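Local atomic coordinates of phosphoethanolamine N-methyltransferase 1 (PDB entry 4KRG), a protein that probably catalyses the S-adenosylmethionine-dependent N-methylation of phosphoethanolamine, a step in nematode phosphocholine biosynthesis. Residues Leu196-Tyr201 / Asp250-Leu255; Tyr299-Arg304 / Leu381-Asp386; Trp326-Lys331 / Ser359-Tyr364. All coordinates share one frame; numbering follows the deposited sequence. Where two conformers were deposited one is given.

Contact 1: Leu196-Tyr201 / Asp250-Leu255; sequences LRAIRY and DDLLNL
Where A198 and I199 meet L252, the flat group nearest the join is the guanidinium of R200, and it serves the turn behind A198 and I199 rather than the facing helix. Its NH1 reaches the carbonyl oxygens of R197 and I199, both lying close to the guanidinium plane, and the carbonyl carbon of R197 sits at its edge. The bond from R200 NH1 to R197 O is 2.7 Å long and nearly straight (173°). The one to I199 O is as short but more bent, and its donor stands above the carbonyl plane. One nitrogen therefore ties two carbonyls together just where helix 189-198 ends, while NE makes a salt bridge with D244, which probably limits rotation of the guanidinium.

Between the two segments the contact is wholly apolar and small. L252 forks over the helix end: its CD2 methyl rests 3.9 Å from A198 CB, and its CD1 methyl lies 4.0 Å from I199 CG1. With L252 CG anti to its own carbonyl carbon (chi1 -73°), the side chain heads for the helix end, and chi2 (168°) spreads the methyls, one to A198 and one to I199. It crosses the side chain of I199 at about a right angle.

I199 also packs on L143 and M147 of helix 136-149, and A198 on W260, two turns along helix 249-271 from L252. The contact thus sets the last turn of helix 189-198, just before strand 200-202, beside the first turn of helix 249-271, with helix 136-149 packing against I199.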
ATOM      1  N   LEU A 196      -7.451  -8.710  -0.943  1.00 17.93           N
ATOM      2  CA  LEU A 196      -8.142  -7.988  -1.995  1.00 18.44           C
ATOM      3  C   LEU A 196      -7.958  -8.659  -3.355  1.00 20.29           C
ATOM      4  O   LEU A 196      -8.919  -8.844  -4.102  1.00 21.96           O
ATOM      5  CB  LEU A 196      -7.673  -6.530  -2.021  1.00 15.84           C
ATOM      6  CG  LEU A 196      -8.155  -5.674  -0.842  1.00 13.82           C
ATOM      7  CD1 LEU A 196      -7.302  -4.421  -0.677  1.00 14.26           C
ATOM      8  CD2 LEU A 196      -9.608  -5.292  -1.049  1.00 17.30           C
ATOM      9  N   ARG A 197      -6.723  -9.047  -3.656  1.00 20.98           N
ATOM     10  CA  ARG A 197      -6.398  -9.666  -4.937  1.00 21.36           C
ATOM     11  C   ARG A 197      -6.996 -11.063  -5.062  1.00 23.95           C
ATOM     12  O   ARG A 197      -7.263 -11.531  -6.165  1.00 27.71           O
ATOM     13  CB  ARG A 197      -4.879  -9.725  -5.145  1.00 19.30           C
ATOM     14  CG  ARG A 197      -4.196  -8.363  -5.241  1.00 18.66           C
ATOM     15  CD  ARG A 197      -2.713  -8.510  -5.528  1.00 19.30           C
ATOM     16  NE  ARG A 197      -2.467  -8.977  -6.889  1.00 22.00           N
ATOM     17  CZ  ARG A 197      -1.316  -9.484  -7.320  1.00 23.93           C
ATOM     18  NH1 ARG A 197      -0.291  -9.617  -6.491  1.00 22.25           N
ATOM     19  NH2 ARG A 197      -1.193  -9.874  -8.580  1.00 26.62           N
ATOM     20  N   ALA A 198      -7.213 -11.723  -3.930  1.00 23.84           N
ATOM     21  CA  ALA A 198      -7.710 -13.099  -3.932  1.00 24.97           C
ATOM     22  C   ALA A 198      -9.194 -13.194  -4.264  1.00 24.83           C
ATOM     23  O   ALA A 198      -9.622 -14.136  -4.930  1.00 30.05           O
ATOM     24  CB  ALA A 198      -7.436 -13.769  -2.592  1.00 23.93           C
ATOM     25  N   ILE A 199      -9.973 -12.230  -3.781  1.00 20.62           N
ATOM     26  CA  ILE A 199     -11.431 -12.289  -3.869  1.00 20.31           C
ATOM     27  C   ILE A 199     -11.953 -12.520  -5.291  1.00 21.78           C
ATOM     28  O   ILE A 199     -11.534 -11.857  -6.244  1.00 24.27           O
ATOM     29  CB  ILE A 199     -12.085 -11.019  -3.257  1.00 22.89           C
ATOM     30  CG1 ILE A 199     -12.008 -11.070  -1.733  1.00 21.57           C
ATOM     31  CG2 ILE A 199     -13.544 -10.885  -3.683  1.00 22.52           C
ATOM     32  CD1 ILE A 199     -12.414  -9.777  -1.053  1.00 22.15           C
ATOM     33  N   ARG A 200     -12.854 -13.490  -5.414  1.00 24.16           N
ATOM     34  CA  ARG A 200     -13.602 -13.731  -6.637  1.00 23.80           C
ATOM     35  C   ARG A 200     -15.060 -13.852  -6.237  1.00 27.35           C
ATOM     36  O   ARG A 200     -15.426 -14.763  -5.498  1.00 30.54           O
ATOM     37  CB  ARG A 200     -13.147 -15.027  -7.303  1.00 24.53           C
ATOM     38  CG  ARG A 200     -11.703 -15.031  -7.759  1.00 25.44           C
ATOM     39  CD  ARG A 200     -11.469 -13.984  -8.818  1.00 25.97           C
ATOM     40  NE  ARG A 200     -10.094 -14.001  -9.298  1.00 28.91           N
ATOM     41  CZ  ARG A 200      -9.085 -13.387  -8.693  1.00 27.17           C
ATOM     42  NH1 ARG A 200      -9.289 -12.700  -7.578  1.00 24.68           N
ATOM     43  NH2 ARG A 200      -7.869 -13.463  -9.209  1.00 32.11           N
ATOM     44  N   TYR A 201     -15.890 -12.936  -6.722  1.00 27.45           N
ATOM     45  CA  TYR A 201     -17.301 -12.897  -6.347  1.00 26.91           C
ATOM     46  C   TYR A 201     -18.218 -13.100  -7.546  1.00 26.52           C
ATOM     47  O   TYR A 201     -18.092 -12.400  -8.553  1.00 26.59           O
ATOM     48  CB  TYR A 201     -17.614 -11.552  -5.690  1.00 26.66           C
ATOM     49  CG  TYR A 201     -19.080 -11.296  -5.409  1.00 29.22           C
ATOM     50  CD1 TYR A 201     -19.671 -11.759  -4.246  1.00 28.01           C
ATOM     51  CD2 TYR A 201     -19.871 -10.570  -6.302  1.00 30.31           C
ATOM     52  CE1 TYR A 201     -21.009 -11.519  -3.983  1.00 30.57           C
ATOM     53  CE2 TYR A 201     -21.210 -10.326  -6.043  1.00 29.51           C
ATOM     54  CZ  TYR A 201     -21.771 -10.803  -4.886  1.00 29.16           C
ATOM     55  OH  TYR A 201     -23.098 -10.566  -4.623  1.00 30.78           O
ATOM     56  N   ASP A 250     -14.852 -19.342   3.818  1.00 36.73           N
ATOM     57  CA  ASP A 250     -13.988 -20.304   4.493  1.00 37.61           C
ATOM     58  C   ASP A 250     -12.635 -20.469   3.798  1.00 36.83           C
ATOM     59  O   ASP A 250     -11.606 -20.582   4.465  1.00 38.07           O
ATOM     60  CB  ASP A 250     -14.689 -21.659   4.620  1.00 42.55           C
ATOM     61  CG  ASP A 250     -15.833 -21.636   5.619  1.00 47.82           C
ATOM     62  OD1 ASP A 250     -15.751 -20.879   6.608  1.00 49.92           O
ATOM     63  OD2 ASP A 250     -16.813 -22.380   5.417  1.00 49.57           O
ATOM     64  N   ASP A 251     -12.644 -20.479   2.467  1.00 35.41           N
ATOM     65  CA  ASP A 251     -11.417 -20.600   1.676  1.00 34.50           C
ATOM     66  C   ASP A 251     -10.533 -19.364   1.829  1.00 31.77           C
ATOM     67  O   ASP A 251      -9.310 -19.463   1.867  1.00 32.07           O
ATOM     68  CB  ASP A 251     -11.748 -20.822   0.190  1.00 37.09           C
ATOM     69  CG  ASP A 251     -12.070 -22.276  -0.139  1.00 40.64           C
ATOM     70  OD1 ASP A 251     -12.202 -23.101   0.793  1.00 39.10           O
ATOM     71  OD2 ASP A 251     -12.196 -22.592  -1.345  1.00 42.55           O
ATOM     72  N   LEU A 252     -11.163 -18.199   1.910  1.00 29.49           N
ATOM     73  CA  LEU A 252     -10.441 -16.947   2.087  1.00 27.91           C
ATOM     74  C   LEU A 252      -9.938 -16.815   3.515  1.00 27.69           C
ATOM     75  O   LEU A 252      -8.835 -16.327   3.748  1.00 29.62           O
ATOM     76  CB  LEU A 252     -11.337 -15.761   1.745  1.00 27.51           C
ATOM     77  CG  LEU A 252     -11.618 -15.549   0.260  1.00 29.18           C
ATOM     78  CD1 LEU A 252     -12.738 -14.538   0.056  1.00 28.38           C
ATOM     79  CD2 LEU A 252     -10.354 -15.098  -0.450  1.00 27.09           C
ATOM     80  N   LEU A 253     -10.749 -17.265   4.466  1.00 28.25           N
ATOM     81  CA  LEU A 253     -10.415 -17.167   5.886  1.00 27.33           C
ATOM     82  C   LEU A 253      -9.174 -17.978   6.247  1.00 27.39           C
ATOM     83  O   LEU A 253      -8.309 -17.506   6.984  1.00 28.57           O
ATOM     84  CB  LEU A 253     -11.610 -17.586   6.750  1.00 28.43           C
ATOM     85  CG  LEU A 253     -11.513 -17.292   8.248  1.00 29.95           C
ATOM     86  CD1 LEU A 253     -11.258 -15.819   8.511  1.00 28.22           C
ATOM     87  CD2 LEU A 253     -12.769 -17.744   8.972  1.00 29.46           C
ATOM     88  N   ASN A 254      -9.076 -19.188   5.715  1.00 28.59           N
ATOM     89  CA  ASN A 254      -7.887 -20.005   5.921  1.00 28.98           C
ATOM     90  C   ASN A 254      -6.624 -19.266   5.514  1.00 28.05           C
ATOM     91  O   ASN A 254      -5.627 -19.268   6.232  1.00 28.12           O
ATOM     92  CB  ASN A 254      -7.976 -21.295   5.117  1.00 30.74           C
ATOM     93  CG  ASN A 254      -6.726 -22.138   5.239  1.00 32.70           C
ATOM     94  OD1 ASN A 254      -6.169 -22.288   6.328  1.00 33.84           O
ATOM     95  ND2 ASN A 254      -6.265 -22.678   4.116  1.00 31.95           N
ATOM     96  N   LEU A 255      -6.675 -18.633   4.351  1.00 27.12           N
ATOM     97  CA  LEU A 255      -5.530 -17.902   3.844  1.00 26.00           C
ATOM     98  C   LEU A 255      -5.226 -16.667   4.685  1.00 27.10           C
ATOM     99  O   LEU A 255      -4.092 -16.453   5.109  1.00 25.88           O
ATOM    100  CB  LEU A 255      -5.768 -17.512   2.390  1.00 26.39           C
ATOM    101  CG  LEU A 255      -5.914 -18.690   1.433  1.00 28.83           C
ATOM    102  CD1 LEU A 255      -6.277 -18.199   0.060  1.00 29.83           C
ATOM    103  CD2 LEU A 255      -4.624 -19.476   1.376  1.00 28.81           C
TER

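Contact 2: Tyr299-Arg304 / Leu381-Asp386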
ATOM      1  N   TYR A 299      13.581   7.374  -8.845  1.00 15.00           N
ATOM      2  CA  TYR A 299      12.557   6.352  -8.983  1.00 13.32           C
ATOM      3  C   TYR A 299      13.260   5.006  -8.930  1.00 14.08           C
ATOM      4  O   TYR A 299      14.148   4.738  -9.732  1.00 15.57           O
ATOM      5  CB  TYR A 299      11.816   6.535 -10.307  1.00 16.49           C
ATOM      6  CG  TYR A 299      10.696   5.545 -10.578  1.00 18.63           C
ATOM      7  CD1 TYR A 299       9.447   5.688  -9.981  1.00 17.57           C
ATOM      8  CD2 TYR A 299      10.879   4.495 -11.466  1.00 17.13           C
ATOM      9  CE1 TYR A 299       8.421   4.792 -10.242  1.00 14.42           C
ATOM     10  CE2 TYR A 299       9.866   3.603 -11.733  1.00 16.97           C
ATOM     11  CZ  TYR A 299       8.638   3.756 -11.121  1.00 14.53           C
ATOM     12  OH  TYR A 299       7.639   2.863 -11.404  1.00 13.97           O
ATOM     13  N   VAL A 300      12.887   4.174  -7.968  1.00 12.11           N
ATOM     14  CA  VAL A 300      13.520   2.868  -7.806  1.00 17.36           C
ATOM     15  C   VAL A 300      12.506   1.744  -8.010  1.00 16.48           C
ATOM     16  O   VAL A 300      11.402   1.789  -7.476  1.00 18.60           O
ATOM     17  CB  VAL A 300      14.216   2.749  -6.427  1.00 13.87           C
ATOM     18  CG1 VAL A 300      14.631   1.303  -6.138  1.00 12.26           C
ATOM     19  CG2 VAL A 300      15.419   3.670  -6.361  1.00 14.74           C
ATOM     20  N   PHE A 301      12.879   0.742  -8.800  1.00 13.81           N
ATOM     21  CA  PHE A 301      11.965  -0.344  -9.137  1.00 12.93           C
ATOM     22  C   PHE A 301      12.643  -1.682  -8.836  1.00 15.36           C
ATOM     23  O   PHE A 301      13.676  -1.996  -9.413  1.00 16.29           O
ATOM     24  CB  PHE A 301      11.570  -0.239 -10.620  1.00 13.23           C
ATOM     25  CG  PHE A 301      10.684  -1.364 -11.116  1.00 15.21           C
ATOM     26  CD1 PHE A 301       9.330  -1.378 -10.837  1.00 16.48           C
ATOM     27  CD2 PHE A 301      11.207  -2.381 -11.901  1.00 16.85           C
ATOM     28  CE1 PHE A 301       8.526  -2.400 -11.301  1.00 18.26           C
ATOM     29  CE2 PHE A 301      10.410  -3.396 -12.369  1.00 15.57           C
ATOM     30  CZ  PHE A 301       9.071  -3.411 -12.068  1.00 17.43           C
ATOM     31  N   THR A 302      12.075  -2.458  -7.913  1.00 13.54           N
ATOM     32  CA  THR A 302      12.665  -3.747  -7.526  1.00 16.25           C
ATOM     33  C   THR A 302      11.610  -4.860  -7.430  1.00 16.49           C
ATOM     34  O   THR A 302      10.982  -5.037  -6.386  1.00 16.81           O
ATOM     35  CB  THR A 302      13.452  -3.640  -6.199  1.00 14.36           C
ATOM     36  OG1 THR A 302      12.577  -3.194  -5.158  1.00 15.53           O
ATOM     37  CG2 THR A 302      14.598  -2.660  -6.326  1.00 12.98           C
ATOM     38  N   PRO A 303      11.420  -5.617  -8.526  1.00 16.57           N
ATOM     39  CA  PRO A 303      10.383  -6.656  -8.557  1.00 16.62           C
ATOM     40  C   PRO A 303      10.774  -7.910  -7.778  1.00 19.96           C
ATOM     41  O   PRO A 303       9.888  -8.684  -7.404  1.00 21.42           O
ATOM     42  CB  PRO A 303      10.270  -6.985 -10.043  1.00 17.38           C
ATOM     43  CG  PRO A 303      11.628  -6.673 -10.592  1.00 16.41           C
ATOM     44  CD  PRO A 303      12.092  -5.469  -9.829  1.00 15.21           C
ATOM     45  N   ARG A 304      12.073  -8.103  -7.554  1.00 18.86           N
ATOM     46  CA  ARG A 304      12.583  -9.256  -6.806  1.00 17.65           C
ATOM     47  C   ARG A 304      12.022 -10.576  -7.325  1.00 18.79           C
ATOM     48  O   ARG A 304      11.401 -11.331  -6.578  1.00 18.97           O
ATOM     49  CB  ARG A 304      12.281  -9.109  -5.312  1.00 18.07           C
ATOM     50  CG  ARG A 304      12.844  -7.837  -4.679  1.00 16.84           C
ATOM     51  CD  ARG A 304      12.312  -7.672  -3.274  1.00 17.66           C
ATOM     52  NE  ARG A 304      12.557  -6.348  -2.717  1.00 17.60           N
ATOM     53  CZ  ARG A 304      13.051  -6.134  -1.504  1.00 20.50           C
ATOM     54  NH1 ARG A 304      13.353  -7.160  -0.724  1.00 21.09           N
ATOM     55  NH2 ARG A 304      13.240  -4.899  -1.072  1.00 22.72           N
ATOM     56  N   LEU A 381      14.513  -5.164 -17.450  1.00 19.16           N
ATOM     57  CA  LEU A 381      14.372  -5.825 -18.748  1.00 18.53           C
ATOM     58  C   LEU A 381      13.930  -7.276 -18.581  1.00 21.51           C
ATOM     59  O   LEU A 381      13.221  -7.818 -19.425  1.00 25.57           O
ATOM     60  CB  LEU A 381      15.685  -5.770 -19.532  1.00 19.48           C
ATOM     61  CG  LEU A 381      16.453  -4.448 -19.545  1.00 20.88           C
ATOM     62  CD1 LEU A 381      17.712  -4.563 -20.390  1.00 25.07           C
ATOM     63  CD2 LEU A 381      15.593  -3.331 -20.064  1.00 20.89           C
ATOM     64  N   ALA A 382      14.347  -7.891 -17.479  1.00 19.57           N
ATOM     65  CA  ALA A 382      14.062  -9.294 -17.223  1.00 21.10           C
ATOM     66  C   ALA A 382      12.572  -9.556 -16.993  1.00 22.93           C
ATOM     67  O   ALA A 382      12.052 -10.600 -17.381  1.00 24.57           O
ATOM     68  CB  ALA A 382      14.881  -9.780 -16.033  1.00 20.28           C
ATOM     69  N   THR A 383      11.883  -8.599 -16.376  1.00 23.12           N
ATOM     70  CA  THR A 383      10.500  -8.812 -15.940  1.00 22.11           C
ATOM     71  C   THR A 383       9.434  -7.999 -16.685  1.00 24.58           C
ATOM     72  O   THR A 383       8.249  -8.338 -16.629  1.00 26.50           O
ATOM     73  CB  THR A 383      10.338  -8.560 -14.423  1.00 18.69           C
ATOM     74  OG1 THR A 383      10.477  -7.164 -14.151  1.00 18.35           O
ATOM     75  CG2 THR A 383      11.381  -9.326 -13.636  1.00 18.04           C
ATOM     76  N   CYS A 384       9.844  -6.929 -17.366  1.00 23.03           N
ATOM     77  CA  CYS A 384       8.896  -6.035 -18.039  1.00 23.72           C
ATOM     78  C   CYS A 384       8.989  -6.106 -19.557  1.00 23.26           C
ATOM     79  O   CYS A 384      10.055  -6.406 -20.102  1.00 22.64           O
ATOM     80  CB  CYS A 384       9.140  -4.591 -17.605  1.00 23.24           C
ATOM     81  SG  CYS A 384       9.094  -4.354 -15.828  1.00 22.73           S
ATOM     82  N   ASP A 385       7.883  -5.808 -20.240  1.00 23.82           N
ATOM     83  CA  ASP A 385       7.902  -5.776 -21.705  1.00 25.13           C
ATOM     84  C   ASP A 385       8.260  -4.396 -22.262  1.00 24.71           C
ATOM     85  O   ASP A 385       8.263  -3.399 -21.530  1.00 23.14           O
ATOM     86  CB  ASP A 385       6.598  -6.315 -22.320  1.00 25.40           C
ATOM     87  CG  ASP A 385       5.374  -5.488 -21.958  1.00 27.49           C
ATOM     88  OD1 ASP A 385       5.517  -4.376 -21.405  1.00 27.60           O
ATOM     89  OD2 ASP A 385       4.248  -5.950 -22.246  1.00 30.71           O
ATOM     90  N   ASP A 386       8.570  -4.351 -23.555  1.00 25.00           N
ATOM     91  CA  ASP A 386       8.941  -3.108 -24.218  1.00 26.99           C
ATOM     92  C   ASP A 386       7.912  -2.007 -24.031  1.00 25.60           C
ATOM     93  O   ASP A 386       8.266  -0.866 -23.743  1.00 25.00           O
ATOM     94  CB  ASP A 386       9.160  -3.337 -25.713  1.00 31.04           C
ATOM     95  CG  ASP A 386      10.459  -4.040 -26.007  1.00 33.09           C
ATOM     96  OD1 ASP A 386      11.312  -4.109 -25.098  1.00 30.60           O
ATOM     97  OD2 ASP A 386      10.622  -4.514 -27.151  1.00 35.96           O
TER
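T383, F301 and P303 give up the most surface here, and T383 touches both of the others. Its OG1 is turned back between the backbone N and the carbonyl carbon (chi1 70°), and the hydroxyl is hydrogen-bonded to the carbonyl oxygen of E379, one turn earlier in the chain. While OG1 has its polar partner there, it also lies in van der Waals contact with P303, 3.8 Å from P303 CG, and the T383 CG2 methyl lies 4.0 Å from the same carbon. The proline ring crosses the threonine side chain at a slant, its CG facing both branches.

F301 comes in beside them. Its ring carbon CE2 is 4.2 Å from T383 OG1, which stands at the ring edge and near the ring plane, and the two side chains run past each other in opposite directions. The next residue, C384, completes the grip on the ring. Its SG is 3.8 Å from F301 CE2 and 4.7 Å from the ring centroid, 57° off the ring normal, a sulfur-aromatic contact of oblique geometry. F301 CG points anti to the backbone N (chi1 176°), which carries the ring out from the strand to T383 and C384.

F301 and C384 both touch L358, at the start of helix 358-367, and F301 reaches V328 and A377 on the strands flanking its own, 324-329 and 372-378, both parallel to it. P303 follows the end of strand 297-302, and T383 closes the short helix 380-383 that comes after strand 372-378. The contact therefore lies at the C-terminal edge of these parallel strands, consistent with the Rossmann-like second domain of a di-domain methyltransferase, between strand 297-302 and the segment leading to helix 386-390.

Contact 3: Trp326-Lys331 / Ser359-Tyr364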
ATOM      1  N   TRP A 326      11.581   7.046  -4.206  1.00 14.05           N
ATOM      2  CA  TRP A 326      10.367   6.244  -4.278  1.00 14.10           C
ATOM      3  C   TRP A 326      10.724   4.875  -4.850  1.00 14.50           C
ATOM      4  O   TRP A 326      11.178   4.767  -5.986  1.00 15.51           O
ATOM      5  CB  TRP A 326       9.310   6.911  -5.157  1.00 13.75           C
ATOM      6  CG  TRP A 326       8.061   6.094  -5.252  1.00 13.90           C
ATOM      7  CD1 TRP A 326       7.789   5.114  -6.158  1.00 13.72           C
ATOM      8  CD2 TRP A 326       6.920   6.189  -4.394  1.00 13.11           C
ATOM      9  NE1 TRP A 326       6.538   4.588  -5.920  1.00 14.71           N
ATOM     10  CE2 TRP A 326       5.984   5.228  -4.847  1.00 15.05           C
ATOM     11  CE3 TRP A 326       6.589   6.988  -3.301  1.00 14.25           C
ATOM     12  CZ2 TRP A 326       4.739   5.056  -4.234  1.00 17.26           C
ATOM     13  CZ3 TRP A 326       5.357   6.817  -2.696  1.00 16.90           C
ATOM     14  CH2 TRP A 326       4.445   5.856  -3.163  1.00 16.93           C
ATOM     15  N   ASN A 327      10.513   3.832  -4.056  1.00 12.39           N
ATOM     16  CA  ASN A 327      10.905   2.483  -4.426  1.00 11.23           C
ATOM     17  C   ASN A 327       9.652   1.637  -4.581  1.00 13.26           C
ATOM     18  O   ASN A 327       8.898   1.440  -3.624  1.00 14.81           O
ATOM     19  CB  ASN A 327      11.822   1.911  -3.340  1.00 13.73           C
ATOM     20  CG  ASN A 327      12.356   0.510  -3.657  1.00 16.90           C
ATOM     21  OD1 ASN A 327      11.837  -0.218  -4.509  1.00 16.97           O
ATOM     22  ND2 ASN A 327      13.390   0.124  -2.936  1.00 12.96           N
ATOM     23  N   VAL A 328       9.439   1.145  -5.796  1.00 13.34           N
ATOM     24  CA  VAL A 328       8.291   0.306  -6.129  1.00 14.48           C
ATOM     25  C   VAL A 328       8.621  -1.150  -5.843  1.00 15.51           C
ATOM     26  O   VAL A 328       9.669  -1.639  -6.263  1.00 15.39           O
ATOM     27  CB  VAL A 328       7.947   0.422  -7.628  1.00 11.57           C
ATOM     28  CG1 VAL A 328       6.704  -0.380  -7.960  1.00 11.68           C
ATOM     29  CG2 VAL A 328       7.758   1.878  -8.015  1.00 13.18           C
ATOM     30  N   GLU A 329       7.738  -1.833  -5.118  1.00 15.02           N
ATOM     31  CA  GLU A 329       7.849  -3.273  -4.889  1.00 13.63           C
ATOM     32  C   GLU A 329       6.647  -3.945  -5.557  1.00 16.64           C
ATOM     33  O   GLU A 329       5.573  -3.346  -5.653  1.00 15.89           O
ATOM     34  CB  GLU A 329       7.858  -3.579  -3.383  1.00 15.52           C
ATOM     35  CG  GLU A 329       8.944  -2.854  -2.575  1.00 17.22           C
ATOM     36  CD  GLU A 329      10.239  -3.650  -2.454  1.00 20.87           C
ATOM     37  OE1 GLU A 329      10.416  -4.644  -3.193  1.00 22.29           O
ATOM     38  OE2 GLU A 329      11.090  -3.288  -1.614  1.00 22.22           O
ATOM     39  N   THR A 330       6.811  -5.181  -6.019  1.00 12.63           N
ATOM     40  CA  THR A 330       5.689  -5.905  -6.618  1.00 15.40           C
ATOM     41  C   THR A 330       5.333  -7.181  -5.853  1.00 17.12           C
ATOM     42  O   THR A 330       4.342  -7.836  -6.162  1.00 16.44           O
ATOM     43  CB  THR A 330       5.928  -6.248  -8.101  1.00 17.10           C
ATOM     44  OG1 THR A 330       6.986  -7.209  -8.210  1.00 19.79           O
ATOM     45  CG2 THR A 330       6.290  -5.005  -8.887  1.00 16.63           C
ATOM     46  N   LYS A 331       6.148  -7.528  -4.862  1.00 17.99           N
ATOM     47  CA  LYS A 331       5.875  -8.689  -4.017  1.00 19.43           C
ATOM     48  C   LYS A 331       5.365  -8.238  -2.646  1.00 18.85           C
ATOM     49  O   LYS A 331       6.110  -7.623  -1.880  1.00 17.49           O
ATOM     50  CB  LYS A 331       7.139  -9.539  -3.852  1.00 21.23           C
ATOM     51  CG  LYS A 331       7.846  -9.907  -5.152  1.00 23.14           C
ATOM     52  CD  LYS A 331       7.350 -11.235  -5.717  1.00 26.15           C
ATOM     53  CE  LYS A 331       8.264 -11.767  -6.824  1.00 22.06           C
ATOM     54  NZ  LYS A 331       8.258 -10.920  -8.046  1.00 20.05           N
ATOM     55  N   SER A 359       3.671  -1.127 -15.099  0.51 15.89           N
ATOM     56  CA  SER A 359       2.596  -0.380 -15.746  0.51 17.84           C
ATOM     57  C   SER A 359       1.686   0.296 -14.724  0.51 16.38           C
ATOM     58  O   SER A 359       1.254   1.431 -14.913  0.51 16.83           O
ATOM     59  CB  SER A 359       1.783  -1.315 -16.638  0.51 19.03           C
ATOM     60  OG  SER A 359       0.712  -0.631 -17.255  0.51 20.16           O
ATOM     61  N   SER A 360       1.411  -0.409 -13.634  1.00 14.51           N
ATOM     62  CA  SER A 360       0.568   0.112 -12.557  1.00 14.81           C
ATOM     63  C   SER A 360       1.174   1.374 -11.937  1.00 13.50           C
ATOM     64  O   SER A 360       0.488   2.381 -11.751  1.00 14.44           O
ATOM     65  CB  SER A 360       0.358  -0.953 -11.480  1.00 14.55           C
ATOM     66  OG  SER A 360      -0.236  -0.390 -10.322  1.00 14.44           O
ATOM     67  N   SER A 361       2.467   1.311 -11.633  1.00 14.08           N
ATOM     68  CA  SER A 361       3.163   2.442 -11.027  1.00 12.80           C
ATOM     69  C   SER A 361       3.241   3.617 -11.998  1.00 12.97           C
ATOM     70  O   SER A 361       3.114   4.776 -11.608  1.00 15.43           O
ATOM     71  CB  SER A 361       4.566   2.039 -10.568  1.00 13.83           C
ATOM     72  OG  SER A 361       5.201   3.138  -9.943  1.00 14.64           O
ATOM     73  N   ILE A 362       3.459   3.316 -13.269  1.00 15.70           N
ATOM     74  CA  ILE A 362       3.538   4.372 -14.270  1.00 16.31           C
ATOM     75  C   ILE A 362       2.206   5.120 -14.372  1.00 18.18           C
ATOM     76  O   ILE A 362       2.196   6.344 -14.448  1.00 17.56           O
ATOM     77  CB  ILE A 362       4.011   3.833 -15.634  1.00 18.61           C
ATOM     78  CG1 ILE A 362       5.495   3.476 -15.560  1.00 16.76           C
ATOM     79  CG2 ILE A 362       3.767   4.847 -16.748  1.00 18.69           C
ATOM     80  CD1 ILE A 362       6.056   2.965 -16.864  1.00 19.89           C
ATOM     81  N   ASP A 363       1.089   4.393 -14.354  1.00 18.16           N
ATOM     82  CA  ASP A 363      -0.236   5.022 -14.380  1.00 17.95           C
ATOM     83  C   ASP A 363      -0.419   5.978 -13.209  1.00 16.46           C
ATOM     84  O   ASP A 363      -0.794   7.131 -13.395  1.00 16.48           O
ATOM     85  CB  ASP A 363      -1.347   3.976 -14.359  1.00 21.76           C
ATOM     86  CG  ASP A 363      -1.537   3.293 -15.698  1.00 31.28           C
ATOM     87  OD1 ASP A 363      -1.053   3.829 -16.716  1.00 36.04           O
ATOM     88  OD2 ASP A 363      -2.182   2.220 -15.733  1.00 33.31           O
ATOM     89  N   TYR A 364      -0.157   5.483 -12.008  1.00 14.71           N
ATOM     90  CA  TYR A 364      -0.200   6.288 -10.793  1.00 14.44           C
ATOM     91  C   TYR A 364       0.560   7.601 -10.950  1.00 15.23           C
ATOM     92  O   TYR A 364       0.032   8.679 -10.686  1.00 14.20           O
ATOM     93  CB  TYR A 364       0.408   5.482  -9.646  1.00 12.03           C
ATOM     94  CG  TYR A 364       0.329   6.119  -8.284  1.00 12.08           C
ATOM     95  CD1 TYR A 364      -0.775   5.927  -7.474  1.00 15.28           C
ATOM     96  CD2 TYR A 364       1.379   6.873  -7.789  1.00 13.20           C
ATOM     97  CE1 TYR A 364      -0.843   6.485  -6.218  1.00 16.37           C
ATOM     98  CE2 TYR A 364       1.322   7.439  -6.534  1.00 15.94           C
ATOM     99  CZ  TYR A 364       0.208   7.240  -5.751  1.00 16.32           C
ATOM    100  OH  TYR A 364       0.139   7.801  -4.499  1.00 15.45           O
TER
HETATM  101  O   HOH W   1       4.498   3.387  -7.637  1.00 14.34           O
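S361 presses its side chain against V328: the hydroxyl OG is 3.4 Å from methyl CG2, and S361 CB lies 4.2 Å from the other methyl, CG1. The serine thus sits over the valine fork with both its carbon and its oxygen. OG, anti to the backbone N of S361 (chi1 -178°), extends from helix 358-367 to the strand side.

One step out, a water accepts a hydrogen bond of 2.9 Å from W326 NE1. The same water lies so close to S361 OG that the modelled distance there is doubtful. S361 OG is also hydrogen-bonded to the hydroxyl of Y299 on the neighbouring strand 297-302, whose side chain packs on both W326 and V328. The indole meets W365 edge-to-face, and an octyl glucoside molecule lies about 5 Å from the W326 side chain.

In chemical terms, a buried helix hydroxyl is placed on a hydrophobic strand face. Y299 OH and S361 OG are hydrogen-bonded to each other, so that hydroxyl has a polar partner, while the water satisfies the indole N-H between strand 324-329 and helix 358-367.

Following the chain, contact 1 comes first: it closes a loop of 48 residues, much of it strand, and joins the end of helix 189-198 to helix 249-271 in the part that carries the phosphoethanolamine pocket. It is finished before residue 299, where contact 2 opens a longer loop of 76 residues. Contact 3 is nested inside that loop and spans only 27. These two join parallel strands of the later part to helices 380-383 and 358-367; their centres are about 9 Å apart, and V300 probably makes backbone hydrogen bonds to V328 and W326. Contact 1 lies in series with both, yet its R197 reaches across to E332 and E356 of the later part.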